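Local coordinates for protein putative xanthine dehydrogenase YAGS fad-binding subunit (Escherichia coli, PDB 5G5G) that probably oxidises aldehydes as the molybdenum-bearing subunit of a periplasmic aldehyde oxidase, binding a pterin cytosine dinucleotide and a molybdenum centre, at residues G508-Y520 / S682-G694. Sequence-based numbering, arbitrary orientation.
Sequences GQWGANTSTSGVY and SSPMKAKGVGELG. With MCN (pterin cytosine dinucleotide), chain Y; MOS (dioxothiomolybdenum(VI) ion), chain Z.
In the molybdenum cofactor pocket, Gln509 of 508-520, beside a cofactor phosphate, meets Glu692 of 682-694, beside the dithiolene sulfur S8'. The amide of Gln509 reaches across Gly689, and its OE1 takes two backbone bonds: Glu692 N (3.0 Å) lies in the carbonyl plane on a lone pair, whereas Leu693 N (2.8 Å) comes in from above that plane. A leucine in place of Gln509 would probably leave both N-H groups without their acceptor and the turn carrying Glu692 less firmly placed. That carboxylate, salt-bridged through OE1 to Arg440, brings OE2 to 2.9 Å from MOS O2, consistent with the glutamate found beside the molybdenum in this family. A helix N-terminus facing a pyrophosphate illustrates the wider principle: near that end of helix 511-534, Gly511 N donates to MCN O1B and Ala512 N to MCN O1A (2.7 Å), while loop 682-694 supplies Val690 N and Gly691 N to O2A. Further along the helix, Asn513 CG stands anti to the backbone N (chi1 -174°), which carries the amide out toward the loop, where OD1 offers an in-plane lone pair to Ser683 OG (2.5 Å), the head of an ST motif. Pro684 CB then sits over the centre of the Tyr520 ring face, 3.6 Å from its centroid, a CH-pi contact.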
ATOM      1  N   GLY C 508     -11.622  -8.721 -12.997  1.00 12.01           N
ATOM      2  CA  GLY C 508     -11.244  -9.868 -13.837  1.00 12.16           C
ATOM      3  C   GLY C 508     -10.408  -9.536 -15.061  1.00 11.83           C
ATOM      4  O   GLY C 508     -10.371 -10.324 -16.055  1.00 11.67           O
ATOM      5  N   GLN C 509      -9.771  -8.373 -15.011  1.00 11.81           N
ATOM      6  CA  GLN C 509      -9.175  -7.684 -16.173  1.00 11.67           C
ATOM      7  C   GLN C 509     -10.022  -7.757 -17.424  1.00 11.87           C
ATOM      8  O   GLN C 509      -9.495  -7.962 -18.516  1.00 11.99           O
ATOM      9  CB  GLN C 509      -7.706  -8.092 -16.418  1.00 11.23           C
ATOM     10  CG  GLN C 509      -7.403  -9.545 -16.811  1.00 11.29           C
ATOM     11  CD  GLN C 509      -5.994  -9.757 -17.286  1.00 11.78           C
ATOM     12  OE1 GLN C 509      -5.048  -9.116 -16.859  1.00 10.33           O
ATOM     13  NE2 GLN C 509      -5.837 -10.718 -18.179  1.00 11.83           N
ATOM     14  N   TRP C 510     -11.335  -7.676 -17.290  1.00 12.28           N
ATOM     15  CA  TRP C 510     -12.224  -7.643 -18.465  1.00 12.61           C
ATOM     16  C   TRP C 510     -12.656  -6.211 -18.777  1.00 12.47           C
ATOM     17  O   TRP C 510     -13.339  -5.971 -19.778  1.00 12.11           O
ATOM     18  CB  TRP C 510     -13.459  -8.535 -18.326  1.00 14.27           C
ATOM     19  CG  TRP C 510     -14.375  -8.201 -17.152  1.00 15.42           C
ATOM     20  CD1 TRP C 510     -14.940  -6.977 -16.847  1.00 16.10           C
ATOM     21  CD2 TRP C 510     -14.840  -9.107 -16.156  1.00 17.61           C
ATOM     22  NE1 TRP C 510     -15.709  -7.082 -15.703  1.00 16.66           N
ATOM     23  CE2 TRP C 510     -15.675  -8.376 -15.270  1.00 18.87           C
ATOM     24  CE3 TRP C 510     -14.573 -10.461 -15.871  1.00 20.74           C
ATOM     25  CZ2 TRP C 510     -16.248  -8.956 -14.115  1.00 21.76           C
ATOM     26  CZ3 TRP C 510     -15.197 -11.072 -14.713  1.00 22.94           C
ATOM     27  CH2 TRP C 510     -16.017 -10.307 -13.870  1.00 23.84           C
ATOM     28  N   GLY C 511     -12.310  -5.280 -17.885  1.00 11.24           N
ATOM     29  CA  GLY C 511     -12.893  -3.930 -17.967  1.00 11.39           C
ATOM     30  C   GLY C 511     -12.578  -3.159 -19.232  1.00 11.51           C
ATOM     31  O   GLY C 511     -13.496  -2.568 -19.840  1.00 12.08           O
ATOM     32  N   ALA C 512     -11.290  -3.093 -19.610  1.00 10.86           N
ATOM     33  CA  ALA C 512     -10.923  -2.324 -20.804  1.00 11.67           C
ATOM     34  C   ALA C 512     -11.590  -2.842 -22.065  1.00 12.14           C
ATOM     35  O   ALA C 512     -12.199  -2.100 -22.843  1.00 11.99           O
ATOM     36  CB  ALA C 512      -9.441  -2.343 -21.008  1.00 11.73           C
ATOM     37  N   ASN C 513     -11.441  -4.139 -22.277  1.00 11.82           N
ATOM     38  CA  ASN C 513     -11.981  -4.751 -23.462  1.00 12.18           C
ATOM     39  C   ASN C 513     -13.515  -4.694 -23.537  1.00 12.36           C
ATOM     40  O   ASN C 513     -14.066  -4.336 -24.552  1.00 13.32           O
ATOM     41  CB  ASN C 513     -11.484  -6.207 -23.542  1.00 12.27           C
ATOM     42  CG  ASN C 513     -11.892  -6.894 -24.830  1.00 13.09           C
ATOM     43  OD1 ASN C 513     -11.937  -6.261 -25.887  1.00 13.83           O
ATOM     44  ND2 ASN C 513     -12.301  -8.152 -24.729  1.00 13.25           N
ATOM     45  N   THR C 514     -14.203  -5.011 -22.449  1.00 11.86           N
ATOM     46  CA  THR C 514     -15.658  -5.040 -22.458  1.00 12.08           C
ATOM     47  C   THR C 514     -16.234  -3.589 -22.525  1.00 12.07           C
ATOM     48  O   THR C 514     -17.164  -3.369 -23.292  1.00 12.40           O
ATOM     49  CB  THR C 514     -16.236  -5.775 -21.257  1.00 12.47           C
ATOM     50  OG1 THR C 514     -15.834  -5.153 -20.041  1.00 12.17           O
ATOM     51  CG2 THR C 514     -15.833  -7.250 -21.251  1.00 12.83           C
ATOM     52  N   SER C 515     -15.707  -2.654 -21.747  1.00 11.34           N
ATOM     53  CA  SER C 515     -16.249  -1.311 -21.690  1.00 11.70           C
ATOM     54  C   SER C 515     -16.064  -0.609 -23.074  1.00 11.87           C
ATOM     55  O   SER C 515     -16.989   0.049 -23.583  1.00 11.97           O
ATOM     56  CB  SER C 515     -15.658  -0.482 -20.552  1.00 11.46           C
ATOM     57  OG  SER C 515     -14.301  -0.149 -20.705  1.00 11.71           O
ATOM     58  N   THR C 516     -14.884  -0.772 -23.651  1.00 11.37           N
ATOM     59  CA  THR C 516     -14.599  -0.165 -24.971  1.00 11.78           C
ATOM     60  C   THR C 516     -15.405  -0.825 -26.067  1.00 12.17           C
ATOM     61  O   THR C 516     -15.836  -0.148 -26.992  1.00 12.30           O
ATOM     62  CB  THR C 516     -13.125  -0.073 -25.349  1.00 11.60           C
ATOM     63  OG1 THR C 516     -12.562  -1.383 -25.448  1.00 11.54           O
ATOM     64  CG2 THR C 516     -12.373   0.771 -24.343  1.00 11.12           C
ATOM     65  N   SER C 517     -15.624  -2.133 -25.952  1.00 12.20           N
ATOM     66  CA  SER C 517     -16.500  -2.839 -26.891  1.00 12.65           C
ATOM     67  C   SER C 517     -17.948  -2.350 -26.819  1.00 13.27           C
ATOM     68  O   SER C 517     -18.644  -2.323 -27.823  1.00 13.60           O
ATOM     69  CB  SER C 517     -16.438  -4.347 -26.738  1.00 12.66           C
ATOM     70  OG  SER C 517     -15.146  -4.822 -27.110  1.00 12.93           O
ATOM     71  N   GLY C 518     -18.430  -2.004 -25.627  1.00 13.18           N
ATOM     72  CA  GLY C 518     -19.797  -1.469 -25.577  1.00 13.63           C
ATOM     73  C   GLY C 518     -19.846  -0.082 -26.207  1.00 13.84           C
ATOM     74  O   GLY C 518     -20.815   0.275 -26.846  1.00 14.43           O
ATOM     75  N   VAL C 519     -18.787   0.706 -26.032  1.00 13.61           N
ATOM     76  CA  VAL C 519     -18.707   2.003 -26.722  1.00 14.37           C
ATOM     77  C   VAL C 519     -18.643   1.785 -28.236  1.00 14.61           C
ATOM     78  O   VAL C 519     -19.379   2.444 -29.004  1.00 15.19           O
ATOM     79  CB  VAL C 519     -17.509   2.875 -26.181  1.00 13.72           C
ATOM     80  CG1 VAL C 519     -17.259   4.097 -27.079  1.00 14.38           C
ATOM     81  CG2 VAL C 519     -17.759   3.265 -24.758  1.00 13.81           C
ATOM     82  N   TYR C 520     -17.883   0.785 -28.671  1.00 14.67           N
ATOM     83  CA  TYR C 520     -17.881   0.372 -30.072  1.00 15.25           C
ATOM     84  C   TYR C 520     -19.306   0.125 -30.586  1.00 15.86           C
ATOM     85  O   TYR C 520     -19.715   0.640 -31.643  1.00 15.83           O
ATOM     86  CB  TYR C 520     -17.002  -0.876 -30.271  1.00 15.30           C
ATOM     87  CG  TYR C 520     -16.967  -1.394 -31.682  1.00 16.30           C
ATOM     88  CD1 TYR C 520     -17.984  -2.220 -32.186  1.00 16.98           C
ATOM     89  CD2 TYR C 520     -15.949  -0.996 -32.555  1.00 16.72           C
ATOM     90  CE1 TYR C 520     -17.972  -2.668 -33.490  1.00 18.01           C
ATOM     91  CE2 TYR C 520     -15.919  -1.453 -33.861  1.00 17.61           C
ATOM     92  CZ  TYR C 520     -16.938  -2.282 -34.329  1.00 18.38           C
ATOM     93  OH  TYR C 520     -16.905  -2.716 -35.638  1.00 20.19           O
ATOM     94  N   SER C 682     -11.392 -12.274 -29.456  1.00 14.37           N
ATOM     95  CA  SER C 682     -11.789 -11.612 -28.209  1.00 13.84           C
ATOM     96  C   SER C 682     -13.022 -10.689 -28.314  1.00 13.73           C
ATOM     97  O   SER C 682     -13.938 -10.783 -27.481  1.00 13.57           O
ATOM     98  CB  SER C 682     -10.602 -10.816 -27.620  1.00 13.34           C
ATOM     99  OG  SER C 682     -10.961 -10.111 -26.390  1.00 12.97           O
ATOM    100  N   SER C 683     -13.005  -9.768 -29.264  1.00 13.58           N
ATOM    101  CA  SER C 683     -14.008  -8.708 -29.346  1.00 13.64           C
ATOM    102  C   SER C 683     -13.765  -7.867 -30.560  1.00 13.72           C
ATOM    103  O   SER C 683     -12.751  -8.040 -31.210  1.00 14.16           O
ATOM    104  CB  SER C 683     -13.942  -7.803 -28.118  1.00 13.33           C
ATOM    105  OG  SER C 683     -12.772  -6.948 -28.194  1.00 13.66           O
ATOM    106  N   PRO C 684     -14.654  -6.875 -30.829  1.00 14.21           N
ATOM    107  CA  PRO C 684     -14.385  -5.960 -31.967  1.00 14.96           C
ATOM    108  C   PRO C 684     -13.137  -5.059 -31.749  1.00 14.16           C
ATOM    109  O   PRO C 684     -12.584  -4.548 -32.693  1.00 14.25           O
ATOM    110  CB  PRO C 684     -15.646  -5.088 -32.064  1.00 15.39           C
ATOM    111  CG  PRO C 684     -16.701  -5.905 -31.357  1.00 15.70           C
ATOM    112  CD  PRO C 684     -15.996  -6.666 -30.253  1.00 14.71           C
ATOM    113  N   MET C 685     -12.758  -4.868 -30.501  1.00 13.72           N
ATOM    114  CA  MET C 685     -11.557  -4.117 -30.164  1.00 13.66           C
ATOM    115  C   MET C 685     -10.266  -4.909 -30.383  1.00 14.02           C
ATOM    116  O   MET C 685      -9.194  -4.343 -30.530  1.00 13.82           O
ATOM    117  CB  MET C 685     -11.620  -3.627 -28.691  1.00 13.39           C
ATOM    118  CG  MET C 685     -12.768  -2.693 -28.406  1.00 13.62           C
ATOM    119  SD  MET C 685     -12.829  -1.173 -29.363  1.00 14.50           S
ATOM    120  CE  MET C 685     -11.366  -0.362 -28.758  1.00 13.17           C
ATOM    121  N   LYS C 686     -10.385  -6.226 -30.310  1.00 13.93           N
ATOM    122  CA  LYS C 686      -9.268  -7.172 -30.442  1.00 14.26           C
ATOM    123  C   LYS C 686      -8.254  -7.097 -29.290  1.00 13.48           C
ATOM    124  O   LYS C 686      -7.119  -7.536 -29.410  1.00 12.55           O
ATOM    125  CB  LYS C 686      -8.623  -7.014 -31.833  1.00 14.74           C
ATOM    126  CG  LYS C 686      -9.661  -7.007 -32.943  1.00 15.51           C
ATOM    127  CD  LYS C 686      -9.015  -6.895 -34.329  1.00 16.94           C
ATOM    128  CE  LYS C 686     -10.069  -6.918 -35.426  1.00 17.86           C
ATOM    129  NZ  LYS C 686      -9.569  -6.366 -36.705  1.00 18.89           N
ATOM    130  N   ALA C 687      -8.740  -6.571 -28.157  1.00 13.33           N
ATOM    131  CA  ALA C 687      -7.986  -6.346 -26.983  1.00 12.77           C
ATOM    132  C   ALA C 687      -8.237  -7.469 -25.994  1.00 12.41           C
ATOM    133  O   ALA C 687      -9.308  -8.102 -26.002  1.00 12.44           O
ATOM    134  CB  ALA C 687      -8.385  -5.038 -26.333  1.00 12.58           C
ATOM    135  N   LYS C 688      -7.256  -7.680 -25.123  1.00 11.80           N
ATOM    136  CA  LYS C 688      -7.453  -8.560 -23.954  1.00 11.98           C
ATOM    137  C   LYS C 688      -6.965  -7.847 -22.694  1.00 11.47           C
ATOM    138  O   LYS C 688      -6.338  -6.767 -22.759  1.00 11.57           O
ATOM    139  CB  LYS C 688      -6.752  -9.920 -24.151  1.00 12.92           C
ATOM    140  CG  LYS C 688      -7.374 -10.702 -25.299  1.00 13.82           C
ATOM    141  CD  LYS C 688      -6.745 -12.099 -25.505  1.00 15.19           C
ATOM    142  CE  LYS C 688      -5.323 -11.976 -25.984  1.00 16.15           C
ATOM    143  NZ  LYS C 688      -4.897 -13.324 -26.513  1.00 16.67           N
ATOM    144  N   GLY C 689      -7.217  -8.445 -21.529  1.00 11.86           N
ATOM    145  CA  GLY C 689      -6.851  -7.828 -20.273  1.00 11.69           C
ATOM    146  C   GLY C 689      -5.356  -7.761 -20.036  1.00 12.16           C
ATOM    147  O   GLY C 689      -4.614  -8.619 -20.504  1.00 11.45           O
ATOM    148  N   VAL C 690      -4.943  -6.766 -19.256  1.00 11.66           N
ATOM    149  CA  VAL C 690      -3.535  -6.662 -18.802  1.00 12.42           C
ATOM    150  C   VAL C 690      -3.295  -6.389 -17.332  1.00 12.31           C
ATOM    151  O   VAL C 690      -2.212  -6.679 -16.802  1.00 11.50           O
ATOM    152  CB  VAL C 690      -2.764  -5.641 -19.638  1.00 13.44           C
ATOM    153  CG1 VAL C 690      -3.017  -4.211 -19.173  1.00 13.89           C
ATOM    154  CG2 VAL C 690      -1.270  -6.001 -19.713  1.00 14.54           C
ATOM    155  N   GLY C 691      -4.258  -5.757 -16.702  1.00 11.68           N
ATOM    156  CA  GLY C 691      -4.092  -5.274 -15.323  1.00 11.69           C
ATOM    157  C   GLY C 691      -3.801  -6.319 -14.250  1.00 11.51           C
ATOM    158  O   GLY C 691      -3.189  -5.964 -13.234  1.00 11.46           O
ATOM    159  N   GLU C 692      -4.239  -7.564 -14.482  1.00 11.32           N
ATOM    160  CA  GLU C 692      -3.918  -8.690 -13.609  1.00 11.53           C
ATOM    161  C   GLU C 692      -2.736  -9.498 -14.107  1.00 12.16           C
ATOM    162  O   GLU C 692      -1.878  -9.893 -13.313  1.00 12.92           O
ATOM    163  CB  GLU C 692      -5.157  -9.540 -13.359  1.00 12.98           C
ATOM    164  CG  GLU C 692      -6.295  -8.819 -12.625  1.00 13.26           C
ATOM    165  CD  GLU C 692      -7.459  -9.760 -12.316  1.00 14.87           C
ATOM    166  OE1 GLU C 692      -8.049 -10.344 -13.245  1.00 14.87           O
ATOM    167  OE2 GLU C 692      -7.730  -9.915 -11.100  1.00 17.55           O
ATOM    168  N   LEU C 693      -2.670  -9.695 -15.423  1.00 12.21           N
ATOM    169  CA  LEU C 693      -1.552 -10.375 -16.085  1.00 12.65           C
ATOM    170  C   LEU C 693      -0.211  -9.825 -15.596  1.00 12.12           C
ATOM    171  O   LEU C 693       0.723 -10.571 -15.327  1.00 11.48           O
ATOM    172  CB  LEU C 693      -1.664 -10.215 -17.603  1.00 12.54           C
ATOM    173  CG  LEU C 693      -0.418 -10.729 -18.344  1.00 13.11           C
ATOM    174  CD1 LEU C 693      -0.263 -12.247 -18.226  1.00 13.44           C
ATOM    175  CD2 LEU C 693      -0.520 -10.265 -19.794  1.00 14.08           C
ATOM    176  N   GLY C 694      -0.143  -8.507 -15.443  1.00 12.05           N
ATOM    177  CA  GLY C 694       1.105  -7.871 -15.098  1.00 11.73           C
ATOM    178  C   GLY C 694       1.721  -8.381 -13.851  1.00 11.97           C
ATOM    179  O   GLY C 694       2.945  -8.284 -13.693  1.00 12.87           O
TER
HETATM  180  N1  MCN Y 921      -5.214  -1.545 -21.198  1.00 10.61           N
HETATM  181  C2  MCN Y 921      -4.818  -1.028 -22.512  1.00 10.31           C
HETATM  182  N3  MCN Y 921      -5.080  -2.204 -23.452  1.00 10.44           N
HETATM  183  C4  MCN Y 921      -5.431  -3.464 -23.254  1.00 10.65           C
HETATM  184  C5  MCN Y 921      -5.895  -3.707 -21.844  1.00 10.58           C
HETATM  185  C6  MCN Y 921      -5.702  -2.803 -20.929  1.00 10.31           C
HETATM  186  O2  MCN Y 921      -4.446  -0.018 -22.813  1.00 10.67           O
HETATM  187  N4  MCN Y 921      -5.511  -4.426 -24.102  1.00 10.72           N
HETATM  188  C1' MCN Y 921      -4.848  -0.621 -20.136  1.00 10.98           C
HETATM  189  C2D MCN Y 921      -5.844   0.596 -20.053  1.00 11.03           C
HETATM  190  O2' MCN Y 921      -5.179   1.721 -19.484  1.00 11.43           O
HETATM  191  C3' MCN Y 921      -6.807   0.019 -19.146  1.00 11.03           C
HETATM  192  C4D MCN Y 921      -6.091  -0.826 -17.998  1.00 10.70           C
HETATM  193  O4D MCN Y 921      -4.945  -1.280 -18.867  1.00 10.68           O
HETATM  194  O3' MCN Y 921      -7.726   0.921 -18.431  1.00 10.71           O
HETATM  195  C5' MCN Y 921      -6.631  -1.984 -17.392  1.00 10.12           C
HETATM  196  O5' MCN Y 921      -7.551  -2.673 -18.205  1.00  9.80           O
HETATM  197  PA  MCN Y 921      -7.906  -4.138 -17.841  1.00  9.99           P
HETATM  198  O1A MCN Y 921      -9.140  -4.506 -18.662  1.00 10.68           O
HETATM  199  O2A MCN Y 921      -6.684  -4.988 -17.868  1.00 11.05           O
HETATM  200  O3A MCN Y 921      -8.375  -4.046 -16.225  1.00 10.74           O
HETATM  201  PB  MCN Y 921      -9.823  -3.622 -15.755  1.00 10.73           P
HETATM  202  O1B MCN Y 921     -10.701  -4.796 -15.690  1.00 10.42           O
HETATM  203  O2B MCN Y 921     -10.265  -2.415 -16.516  1.00 11.19           O
HETATM  204  O3B MCN Y 921      -9.435  -3.081 -14.330  1.00 10.06           O
HETATM  205  C10 MCN Y 921      -9.331  -4.038 -13.192  1.00  9.75           C
HETATM  206  C9' MCN Y 921      -7.933  -4.405 -12.841  1.00  9.77           C
HETATM  207  C8' MCN Y 921      -8.029  -5.553 -11.695  1.00  9.95           C
HETATM  208  S8' MCN Y 921      -9.120  -6.817 -11.839  1.00  9.98           S
HETATM  209  C7' MCN Y 921      -7.393  -5.315 -10.657  1.00  9.79           C
HETATM  210  S7' MCN Y 921      -7.532  -6.356  -9.209  1.00  9.88           S
HETATM  211  C6' MCN Y 921      -6.241  -4.267 -10.578  1.00  9.78           C
HETATM  212  C7  MCN Y 921      -6.026  -3.766 -12.084  1.00  9.15           C
HETATM  213  O9' MCN Y 921      -7.185  -3.316 -12.659  1.00  9.76           O
HETATM  214  N5' MCN Y 921      -6.895  -3.099  -9.785  1.00  9.12           N
HETATM  215  C4A MCN Y 921      -6.238  -1.754  -9.834  1.00  9.51           C
HETATM  216  N8' MCN Y 921      -5.128  -2.593 -12.017  1.00  9.39           N
HETATM  217  C4B MCN Y 921      -5.361  -1.607 -11.125  1.00  9.53           C
HETATM  218  N1' MCN Y 921      -4.591  -0.446 -11.203  1.00  9.54           N
HETATM  219  C2' MCN Y 921      -4.908   0.716 -10.492  1.00 10.12           C
HETATM  220  N2' MCN Y 921      -4.218   1.752 -10.542  1.00  9.93           N
HETATM  221  N3' MCN Y 921      -5.677   0.506  -9.381  1.00  9.78           N
HETATM  222  C4' MCN Y 921      -6.525  -0.541  -9.053  1.00 10.23           C
HETATM  223  O4' MCN Y 921      -7.306  -0.778  -8.113  1.00  9.07           O
HETATM  224 MO   MOS Z 922      -9.401  -7.630  -9.667  1.00 12.91          MO
HETATM  225  S   MOS Z 922      -9.016  -9.122  -7.937  0.60 14.31           S
HETATM  226  O1  MOS Z 922     -10.663  -6.686  -8.823  1.00 12.77           O
HETATM  227  O2  MOS Z 922     -10.460  -9.290 -10.380  1.00 14.52           O